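PDB 4HLN: starch synthase I from Hordeum vulgare, which is a plant glycosyltransferase of the starch synthase family, with two Rossmann-like domains facing each other across a cleft. Local coordinates for residues Ser126-Thr131 with Met162-Arg167; Val267-His272 with Val298-Ala303; Ile189-Gly194 with Arg238-Cys243. One frame throughout, in Å; residues are numbered along the deposited sequence.

Contact 1 (Ser126-Thr131 with Met162-Arg167); sequences SIVFVT and MVVMPR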
loop_
_atom_site.group_PDB
_atom_site.type_symbol
_atom_site.label_atom_id
_atom_site.label_comp_id
_atom_site.label_asym_id
_atom_site.label_seq_id
_atom_site.Cartn_x
_atom_site.Cartn_y
_atom_site.Cartn_z
ATOM N N SER A 126 -3.625 -6.094 21.461
ATOM C CA SER A 126 -4.289 -4.807 21.421
ATOM C C SER A 126 -3.531 -3.945 20.429
ATOM O O SER A 126 -2.340 -3.691 20.593
ATOM C CB SER A 126 -4.327 -4.161 22.802
ATOM O OG SER A 126 -5.227 -4.865 23.648
ATOM N N ILE A 127 -4.229 -3.516 19.389
ATOM C CA ILE A 127 -3.588 -2.852 18.267
ATOM C C ILE A 127 -4.219 -1.505 18.017
ATOM O O ILE A 127 -5.438 -1.402 17.882
ATOM C CB ILE A 127 -3.693 -3.698 17.006
ATOM C CG1 ILE A 127 -3.142 -5.091 17.280
ATOM C CG2 ILE A 127 -2.905 -3.071 15.895
ATOM C CD1 ILE A 127 -3.378 -6.050 16.158
ATOM N N VAL A 128 -3.384 -0.473 17.962
ATOM C CA VAL A 128 -3.879 0.880 17.785
ATOM C C VAL A 128 -3.354 1.457 16.479
ATOM O O VAL A 128 -2.178 1.804 16.369
ATOM C CB VAL A 128 -3.468 1.797 18.961
ATOM C CG1 VAL A 128 -4.082 3.167 18.801
ATOM C CG2 VAL A 128 -3.868 1.185 20.321
ATOM N N PHE A 129 -4.224 1.537 15.479
ATOM C CA PHE A 129 -3.877 2.214 14.229
ATOM C C PHE A 129 -3.983 3.709 14.397
ATOM O O PHE A 129 -4.969 4.200 14.924
ATOM C CB PHE A 129 -4.790 1.771 13.088
ATOM C CG PHE A 129 -4.511 0.387 12.608
ATOM C CD1 PHE A 129 -3.696 0.172 11.508
ATOM C CD2 PHE A 129 -5.027 -0.711 13.291
ATOM C CE1 PHE A 129 -3.423 -1.119 11.083
ATOM C CE2 PHE A 129 -4.762 -2.003 12.872
ATOM C CZ PHE A 129 -3.959 -2.209 11.761
ATOM N N VAL A 130 -2.962 4.435 13.952
ATOM C CA VAL A 130 -3.037 5.893 13.912
ATOM C C VAL A 130 -2.869 6.379 12.468
ATOM O O VAL A 130 -1.952 5.960 11.752
ATOM C CB VAL A 130 -2.012 6.543 14.861
ATOM C CG1 VAL A 130 -2.257 8.059 14.978
ATOM C CG2 VAL A 130 -2.077 5.872 16.239
ATOM N N THR A 131 -3.762 7.258 12.033
ATOM C CA THR A 131 -3.807 7.610 10.621
ATOM C C THR A 131 -4.446 8.967 10.378
ATOM O O THR A 131 -5.255 9.435 11.173
ATOM C CB THR A 131 -4.565 6.534 9.808
ATOM O OG1 THR A 131 -4.552 6.866 8.411
ATOM C CG2 THR A 131 -5.992 6.411 10.290
ATOM N N MET A 162 -8.063 -0.728 17.635
ATOM C CA MET A 162 -8.493 0.662 17.645
ATOM C C MET A 162 -7.957 1.386 16.414
ATOM O O MET A 162 -6.839 1.126 15.982
ATOM C CB MET A 162 -8.022 1.354 18.927
ATOM C CG MET A 162 -8.362 2.850 18.996
ATOM S SD MET A 162 -7.866 3.702 20.527
ATOM C CE MET A 162 -8.681 2.693 21.752
ATOM N N VAL A 163 -8.755 2.273 15.830
ATOM C CA VAL A 163 -8.212 3.183 14.825
ATOM C C VAL A 163 -8.495 4.610 15.206
ATOM O O VAL A 163 -9.656 4.989 15.380
ATOM C CB VAL A 163 -8.814 2.987 13.449
ATOM C CG1 VAL A 163 -8.144 3.961 12.476
ATOM C CG2 VAL A 163 -8.657 1.558 12.998
ATOM N N VAL A 164 -7.429 5.399 15.309
ATOM C CA VAL A 164 -7.517 6.806 15.704
ATOM C C VAL A 164 -7.272 7.708 14.497
ATOM O O VAL A 164 -6.284 7.543 13.787
ATOM C CB VAL A 164 -6.488 7.131 16.792
ATOM C CG1 VAL A 164 -6.630 8.575 17.278
ATOM C CG2 VAL A 164 -6.639 6.174 17.928
ATOM N N MET A 165 -8.181 8.657 14.292
ATOM C CA MET A 165 -8.238 9.513 13.106
ATOM C C MET A 165 -8.758 10.869 13.491
ATOM O O MET A 165 -9.408 11.027 14.518
ATOM C CB MET A 165 -9.278 9.003 12.125
ATOM C CG MET A 165 -8.876 7.884 11.253
ATOM S SD MET A 165 -10.429 7.078 10.857
ATOM C CE MET A 165 -10.975 6.759 12.539
ATOM N N PRO A 166 -8.525 11.854 12.631
ATOM C CA PRO A 166 -9.172 13.141 12.869
ATOM C C PRO A 166 -10.642 13.047 12.526
ATOM O O PRO A 166 -11.044 12.286 11.651
ATOM C CB PRO A 166 -8.456 14.075 11.893
ATOM C CG PRO A 166 -7.139 13.363 11.582
ATOM C CD PRO A 166 -7.508 11.926 11.567
ATOM N N ARG A 167 -11.451 13.814 13.236
ATOM C CA ARG A 167 -12.846 13.969 12.870
ATOM C C ARG A 167 -12.914 15.158 11.900
ATOM O O ARG A 167 -12.994 16.317 12.306
ATOM C CB ARG A 167 -13.677 14.205 14.128
ATOM C CG ARG A 167 -15.171 14.242 13.944
ATOM C CD ARG A 167 -15.815 14.005 15.297
ATOM N NE ARG A 167 -17.242 14.295 15.338
ATOM C CZ ARG A 167 -17.757 15.462 15.720
ATOM N NH1 ARG A 167 -16.962 16.461 16.092
ATOM N NH2 ARG A 167 -19.072 15.630 15.733
#

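Contact 2 (Val267-His272 with Val298-Ala303); sequences VVNDWH and VIHNLA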
loop_
_atom_site.group_PDB
_atom_site.type_symbol
_atom_site.label_atom_id
_atom_site.label_comp_id
_atom_site.label_asym_id
_atom_site.label_seq_id
_atom_site.Cartn_x
_atom_site.Cartn_y
_atom_site.Cartn_z
ATOM N N VAL A 267 0.292 1.018 15.241
ATOM C CA VAL A 267 0.601 1.019 13.816
ATOM C C VAL A 267 0.382 2.423 13.266
ATOM O O VAL A 267 -0.752 2.846 13.032
ATOM C CB VAL A 267 -0.294 0.060 13.045
ATOM C CG1 VAL A 267 0.057 0.095 11.580
ATOM C CG2 VAL A 267 -0.131 -1.323 13.580
ATOM N N VAL A 268 1.469 3.154 13.076
ATOM C CA VAL A 268 1.357 4.529 12.625
ATOM C C VAL A 268 1.589 4.705 11.116
ATOM O O VAL A 268 2.571 4.244 10.555
ATOM C CB VAL A 268 2.238 5.419 13.473
ATOM C CG1 VAL A 268 2.037 5.018 14.929
ATOM C CG2 VAL A 268 3.683 5.250 13.084
ATOM N N ASN A 269 0.639 5.358 10.464
ATOM C CA ASN A 269 0.638 5.434 9.014
ATOM C C ASN A 269 1.158 6.753 8.524
ATOM O O ASN A 269 0.556 7.804 8.787
ATOM C CB ASN A 269 -0.762 5.189 8.469
ATOM C CG ASN A 269 -1.190 3.755 8.650
ATOM O OD1 ASN A 269 -1.154 2.963 7.713
ATOM N ND2 ASN A 269 -1.563 3.401 9.872
ATOM N N ASP A 270 2.298 6.688 7.837
ATOM C CA ASP A 270 2.823 7.837 7.112
ATOM C C ASP A 270 3.223 8.985 8.028
ATOM O O ASP A 270 3.362 8.798 9.234
ATOM C CB ASP A 270 1.797 8.280 6.065
ATOM C CG ASP A 270 1.576 7.212 4.985
ATOM O OD1 ASP A 270 2.582 6.774 4.358
ATOM O OD2 ASP A 270 0.406 6.793 4.793
ATOM N N TRP A 271 3.412 10.177 7.483
ATOM C CA TRP A 271 3.993 11.216 8.327
ATOM C C TRP A 271 2.989 11.758 9.310
ATOM O O TRP A 271 3.358 12.203 10.387
ATOM C CB TRP A 271 4.624 12.350 7.512
ATOM C CG TRP A 271 3.681 13.378 7.017
ATOM C CD1 TRP A 271 3.067 13.400 5.798
ATOM C CD2 TRP A 271 3.239 14.555 7.713
ATOM N NE1 TRP A 271 2.270 14.514 5.692
ATOM C CE2 TRP A 271 2.365 15.247 6.847
ATOM C CE3 TRP A 271 3.495 15.092 8.982
ATOM C CZ2 TRP A 271 1.746 16.455 7.209
ATOM C CZ3 TRP A 271 2.883 16.301 9.341
ATOM C CH2 TRP A 271 2.020 16.966 8.454
ATOM N N HIS A 272 1.716 11.706 8.942
ATOM C CA HIS A 272 0.675 12.276 9.785
ATOM C C HIS A 272 0.715 11.729 11.205
ATOM O O HIS A 272 0.419 12.446 12.155
ATOM C CB HIS A 272 -0.697 12.050 9.167
ATOM C CG HIS A 272 -0.809 12.575 7.773
ATOM N ND1 HIS A 272 -0.552 11.796 6.665
ATOM C CD2 HIS A 272 -1.121 13.808 7.309
ATOM C CE1 HIS A 272 -0.714 12.526 5.576
ATOM N NE2 HIS A 272 -1.057 13.751 5.940
ATOM N N VAL A 298 4.211 2.361 9.028
ATOM C CA VAL A 298 3.774 1.964 7.695
ATOM C C VAL A 298 3.948 3.128 6.731
ATOM O O VAL A 298 3.395 4.217 6.936
ATOM C CB VAL A 298 2.291 1.564 7.642
ATOM C CG1 VAL A 298 1.927 1.217 6.206
ATOM C CG2 VAL A 298 1.991 0.406 8.585
ATOM N N ILE A 299 4.712 2.884 5.673
ATOM C CA ILE A 299 5.073 3.926 4.737
ATOM C C ILE A 299 4.476 3.617 3.380
ATOM O O ILE A 299 4.947 2.717 2.674
ATOM C CB ILE A 299 6.594 4.007 4.568
ATOM C CG1 ILE A 299 7.279 4.252 5.904
ATOM C CG2 ILE A 299 6.967 5.100 3.595
ATOM C CD1 ILE A 299 8.765 4.512 5.763
ATOM N N HIS A 300 3.441 4.363 3.013
ATOM C CA HIS A 300 2.817 4.190 1.713
ATOM C C HIS A 300 3.500 5.052 0.641
ATOM O O HIS A 300 3.494 4.709 -0.535
ATOM C CB HIS A 300 1.321 4.484 1.798
ATOM C CG HIS A 300 0.594 3.618 2.776
ATOM N ND1 HIS A 300 0.216 4.064 4.026
ATOM C CD2 HIS A 300 0.197 2.325 2.700
ATOM C CE1 HIS A 300 -0.392 3.085 4.674
ATOM N NE2 HIS A 300 -0.420 2.022 3.890
ATOM N N ASN A 301 4.100 6.162 1.049
ATOM C CA ASN A 301 4.882 6.986 0.128
ATOM C C ASN A 301 6.044 7.701 0.814
ATOM O O ASN A 301 6.048 7.874 2.033
ATOM C CB ASN A 301 4.005 8.031 -0.554
ATOM C CG ASN A 301 3.711 9.214 0.348
ATOM O OD1 ASN A 301 4.500 10.159 0.433
ATOM N ND2 ASN A 301 2.579 9.155 1.050
ATOM N N LEU A 302 7.001 8.137 0.000
ATOM C CA LEU A 302 8.215 8.800 0.445
ATOM C C LEU A 302 8.267 10.259 -0.015
ATOM O O LEU A 302 9.203 10.985 0.301
ATOM C CB LEU A 302 9.432 8.063 -0.104
ATOM C CG LEU A 302 9.653 6.647 0.424
ATOM C CD1 LEU A 302 10.991 6.065 -0.059
ATOM C CD2 LEU A 302 9.629 6.699 1.930
ATOM N N ALA A 303 7.262 10.683 -0.769
ATOM C CA ALA A 303 7.205 12.056 -1.257
ATOM C C ALA A 303 6.938 13.054 -0.143
ATOM O O ALA A 303 7.575 14.101 -0.078
ATOM C CB ALA A 303 6.123 12.178 -2.310
#

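Contact 3 (Ile189-Gly194 with Arg238-Cys243); sequences IPCFGG and RYTLLC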
loop_
_atom_site.group_PDB
_atom_site.type_symbol
_atom_site.label_atom_id
_atom_site.label_comp_id
_atom_site.label_asym_id
_atom_site.label_seq_id
_atom_site.Cartn_x
_atom_site.Cartn_y
_atom_site.Cartn_z
ATOM N N ILE A 189 -3.420 19.465 25.324
ATOM C CA ILE A 189 -2.077 19.241 24.789
ATOM C C ILE A 189 -1.238 20.513 24.820
ATOM O O ILE A 189 -1.568 21.502 24.164
ATOM C CB ILE A 189 -2.153 18.768 23.340
ATOM C CG1 ILE A 189 -3.097 17.559 23.231
ATOM C CG2 ILE A 189 -0.764 18.479 22.820
ATOM C CD1 ILE A 189 -3.584 17.266 21.802
ATOM N N PRO A 190 -0.152 20.498 25.595
ATOM C CA PRO A 190 0.743 21.661 25.617
ATOM C C PRO A 190 1.676 21.625 24.398
ATOM O O PRO A 190 2.519 20.729 24.259
ATOM C CB PRO A 190 1.521 21.470 26.921
ATOM C CG PRO A 190 1.632 19.965 27.019
ATOM C CD PRO A 190 0.345 19.400 26.441
ATOM N N CYS A 191 1.492 22.591 23.507
ATOM C CA CYS A 191 2.318 22.713 22.314
ATOM C C CYS A 191 1.916 23.966 21.561
ATOM O O CYS A 191 0.920 24.603 21.889
ATOM C CB CYS A 191 2.172 21.486 21.407
ATOM S SG CYS A 191 0.523 21.277 20.654
ATOM N N PHE A 192 2.699 24.314 20.550
ATOM C CA PHE A 192 2.430 25.491 19.730
ATOM C C PHE A 192 2.075 26.742 20.512
ATOM O O PHE A 192 1.038 27.379 20.265
ATOM C CB PHE A 192 1.389 25.170 18.674
ATOM C CG PHE A 192 1.927 24.309 17.591
ATOM C CD1 PHE A 192 2.397 24.879 16.402
ATOM C CD2 PHE A 192 2.032 22.930 17.778
ATOM C CE1 PHE A 192 2.932 24.089 15.400
ATOM C CE2 PHE A 192 2.556 22.129 16.783
ATOM C CZ PHE A 192 3.013 22.712 15.582
ATOM N N GLY A 193 2.965 27.086 21.445
ATOM C CA GLY A 193 2.852 28.300 22.233
ATOM C C GLY A 193 1.527 28.373 22.963
ATOM O O GLY A 193 0.772 29.339 22.823
ATOM N N GLY A 194 1.238 27.340 23.737
ATOM C CA GLY A 194 -0.000 27.305 24.473
ATOM C C GLY A 194 -0.462 25.910 24.813
ATOM O O GLY A 194 0.337 24.976 24.991
ATOM N N ARG A 238 -1.768 20.481 13.125
ATOM C CA ARG A 238 -2.944 19.611 13.144
ATOM C C ARG A 238 -2.533 18.188 13.484
ATOM O O ARG A 238 -3.151 17.533 14.320
ATOM C CB ARG A 238 -3.668 19.593 11.790
ATOM C CG ARG A 238 -4.339 20.890 11.373
ATOM C CD ARG A 238 -4.462 20.947 9.860
ATOM N NE ARG A 238 -5.779 20.568 9.370
ATOM C CZ ARG A 238 -5.989 19.832 8.283
ATOM N NH1 ARG A 238 -4.958 19.385 7.591
ATOM N NH2 ARG A 238 -7.227 19.534 7.892
ATOM N N TYR A 239 -1.479 17.713 12.834
ATOM C CA TYR A 239 -1.103 16.319 12.965
ATOM C C TYR A 239 -0.261 16.031 14.206
ATOM O O TYR A 239 -0.199 14.903 14.683
ATOM C CB TYR A 239 -0.513 15.810 11.653
ATOM C CG TYR A 239 -1.597 15.803 10.620
ATOM C CD1 TYR A 239 -1.625 16.734 9.594
ATOM C CD2 TYR A 239 -2.659 14.904 10.726
ATOM C CE1 TYR A 239 -2.671 16.740 8.663
ATOM C CE2 TYR A 239 -3.689 14.891 9.813
ATOM C CZ TYR A 239 -3.695 15.807 8.776
ATOM O OH TYR A 239 -4.742 15.778 7.875
ATOM N N THR A 240 0.336 17.082 14.746
ATOM C CA THR A 240 0.892 17.052 16.091
ATOM C C THR A 240 -0.213 16.730 17.113
ATOM O O THR A 240 -0.021 15.897 18.005
ATOM C CB THR A 240 1.585 18.403 16.416
ATOM O OG1 THR A 240 2.736 18.541 15.582
ATOM C CG2 THR A 240 2.045 18.485 17.863
ATOM N N LEU A 241 -1.372 17.375 16.971
ATOM C CA LEU A 241 -2.486 17.128 17.879
ATOM C C LEU A 241 -2.895 15.670 17.779
ATOM O O LEU A 241 -3.103 14.994 18.799
ATOM C CB LEU A 241 -3.685 18.008 17.546
ATOM C CG LEU A 241 -3.509 19.510 17.737
ATOM C CD1 LEU A 241 -4.812 20.257 17.454
ATOM C CD2 LEU A 241 -2.984 19.830 19.121
ATOM N N LEU A 242 -2.991 15.200 16.535
ATOM C CA LEU A 242 -3.387 13.835 16.252
ATOM C C LEU A 242 -2.513 12.884 17.043
ATOM O O LEU A 242 -3.002 11.934 17.647
ATOM C CB LEU A 242 -3.236 13.529 14.762
ATOM C CG LEU A 242 -3.513 12.057 14.475
ATOM C CD1 LEU A 242 -4.902 11.656 15.010
ATOM C CD2 LEU A 242 -3.387 11.729 13.012
ATOM N N CYS A 243 -1.211 13.153 17.040
ATOM C CA CYS A 243 -0.247 12.230 17.606
ATOM C C CYS A 243 -0.290 12.199 19.129
ATOM O O CYS A 243 -0.299 11.128 19.720
ATOM C CB CYS A 243 1.156 12.544 17.088
ATOM S SG CYS A 243 1.446 11.983 15.375
#

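Contact 1 (Ser126-Thr131 with Met162-Arg167)
Val128 and Met162 lie side by side and point the same way, with Val128 CG1 4.2 Å from Met162 SD. The same methyl of Val128 reaches the next residue along on its face, 4.0 Å from Val164 CG2. CG1 is placed there by a first torsion that sets it anti to the backbone N (chi1 -176°). On the face of Phe129 and Val163 the contact is made low on the aromatic residue: Phe129 CB is 3.9 Å from Val163 CG2, while the phenyl group itself leads away, Met162 O lying at its edge. Farther along, Thr131 CG2 meets two side chains, Met165 CG at 3.4 Å and Val163 CG1 at 3.9 Å. Between the two faces the backbones are joined by four hydrogen bonds. Met162 N gives a nearly straight bond to Ile127 O, 2.7 Å long, and the last of the four, Thr131 N to Val164 O, is 3.1 Å. Outward from here, Ala246 and Ala249 of helix 235-252 cover the Val164 and Met162 side, and Trp210 and Phe212 of strand 208-214 touch Val163 and Met165. The Thr131 hydroxyl is bonded to Glu133 N. Neighbouring parallel strands linked through helix 150-156 make this a beta-alpha-beta crossover, within the buried sheet of the N-terminal Rossmann-like domain of a GT-B glycosyltransferase.

Contact 2 (Val267-His272 with Val298-Ala303)
Asp270 holds His300 with both carboxylate oxygens, each met on its syn side: OD1 accepts His300 N at 2.9 Å, and OD2 accepts ND1 of the imidazole at 2.8 Å. The OD2 bond lies close to the ring plane of His300, although the carboxylate plane itself is turned 54° from that ring. Asp270 CG stands beside its backbone N (chi1 -65°), which lets the carboxylate reach across, and His300 CG is placed likewise, so that the residue can offer its backbone N and ND1 to one carboxylate. The ND1 bond holds the ring's rotation, while the backbone N-H bond to OD1 pins the carboxylate to the loop. Asn269 comes to another part of the imidazole edge, its OD1 3.1 Å from His300 CE1 and its amide nearly coplanar with the ring (planes 10° apart). The amide is steadied from its other end, where ND2 is hydrogen-bonded to Val130 O in the adjacent strand. This happens at the C-terminal ends of parallel strands 264-269 and 294-299, the two strands of a beta-alpha-beta unit whose connecting helix is 276-284. The backbones are joined by Val298 N to Val268 O, 2.9 Å, and, just past the end of the first strand, by Asp270 N to Val298 O, 2.8 Å. Earlier in that strand, before Asn269, the contact is apolar: Val267 CG1, anti to its own backbone N, is 3.6 Å from Val298 CG2. Ile392 touches both Val298 and His300, and Leu302 reaches Phe524 in the half of the protein built on the six-stranded parallel sheet.

Contact 3 (Ile189-Gly194 with Arg238-Cys243)
With chi1 of -53°, Ile189 sets its CG1 branch anti to the carbonyl carbon, and the extended second torsion carries CD1 out toward the helix. Leu241 answers with CD2: CD1 takes the extended position on its chain (chi2 -176°), leaving the other methyl to turn to the strand. CD2 of Leu241 comes 3.8 Å from Ile189 CD1, the two side chains crossing at a slant, and Leu241 O is also 3.8 Å from that Ile189 CD1. Cys191 directs its sulfur between backbone N and carbonyl carbon (chi1 66°), which brings SG 4.1 Å from Leu241 CD2 and 4.2 Å from Thr240 CG2. One methyl of the helix thus touches both Ile189 and Cys191. Strand 181-190 is an outermost strand of the large mixed sheet and forms an antiparallel hairpin with strand 195-205; Cys191 to Gly194 make the turn, drawn together by a backbone bond from Cys191 N to Gly194 O. The hairpin end packs against the side of helix 235-252, near its start. Phe192 completes the contact from the turn. Its ring presents an edge to the threonine rather than a face, and CE2 is 3.8 Å from both Thr240 OG1 and Thr240 CG2. The threonine hydroxyl is spoken for within its own helix, hydrogen-bonded to Gln236 O one turn back, which is consistent with a fixed rotation of the threonine side chain. The Phe192 ring also packs edge-to-face with Phe237, and the backbone of Phe192 is hydrogen-bonded to that of Asp315. Leu316 lies against Thr240, while Tyr244, farther along the helix, touches Ile189 and His215 touches Leu241.

All three contacts belong to the N-terminal half, and all reach its large mixed sheet. Contacts 1 and 2 share a seam: strands 126-130 and 264-269 are neighbours, with Val128 O 2.8 Å from Val267 N. Contact 1 is core, held by backbone bonds and apolar side chains. Contact 2 is only partly buried, and at its strand ends polar side chains take over. Contact 3, farthest from the centre of the chain, is nonetheless buried; it joins helix to hairpin through side chains, with no hydrogen bond across. Its helix also serves the others: Leu242 packs against Thr131 and Val164, and Tyr239 against Trp271 and His272.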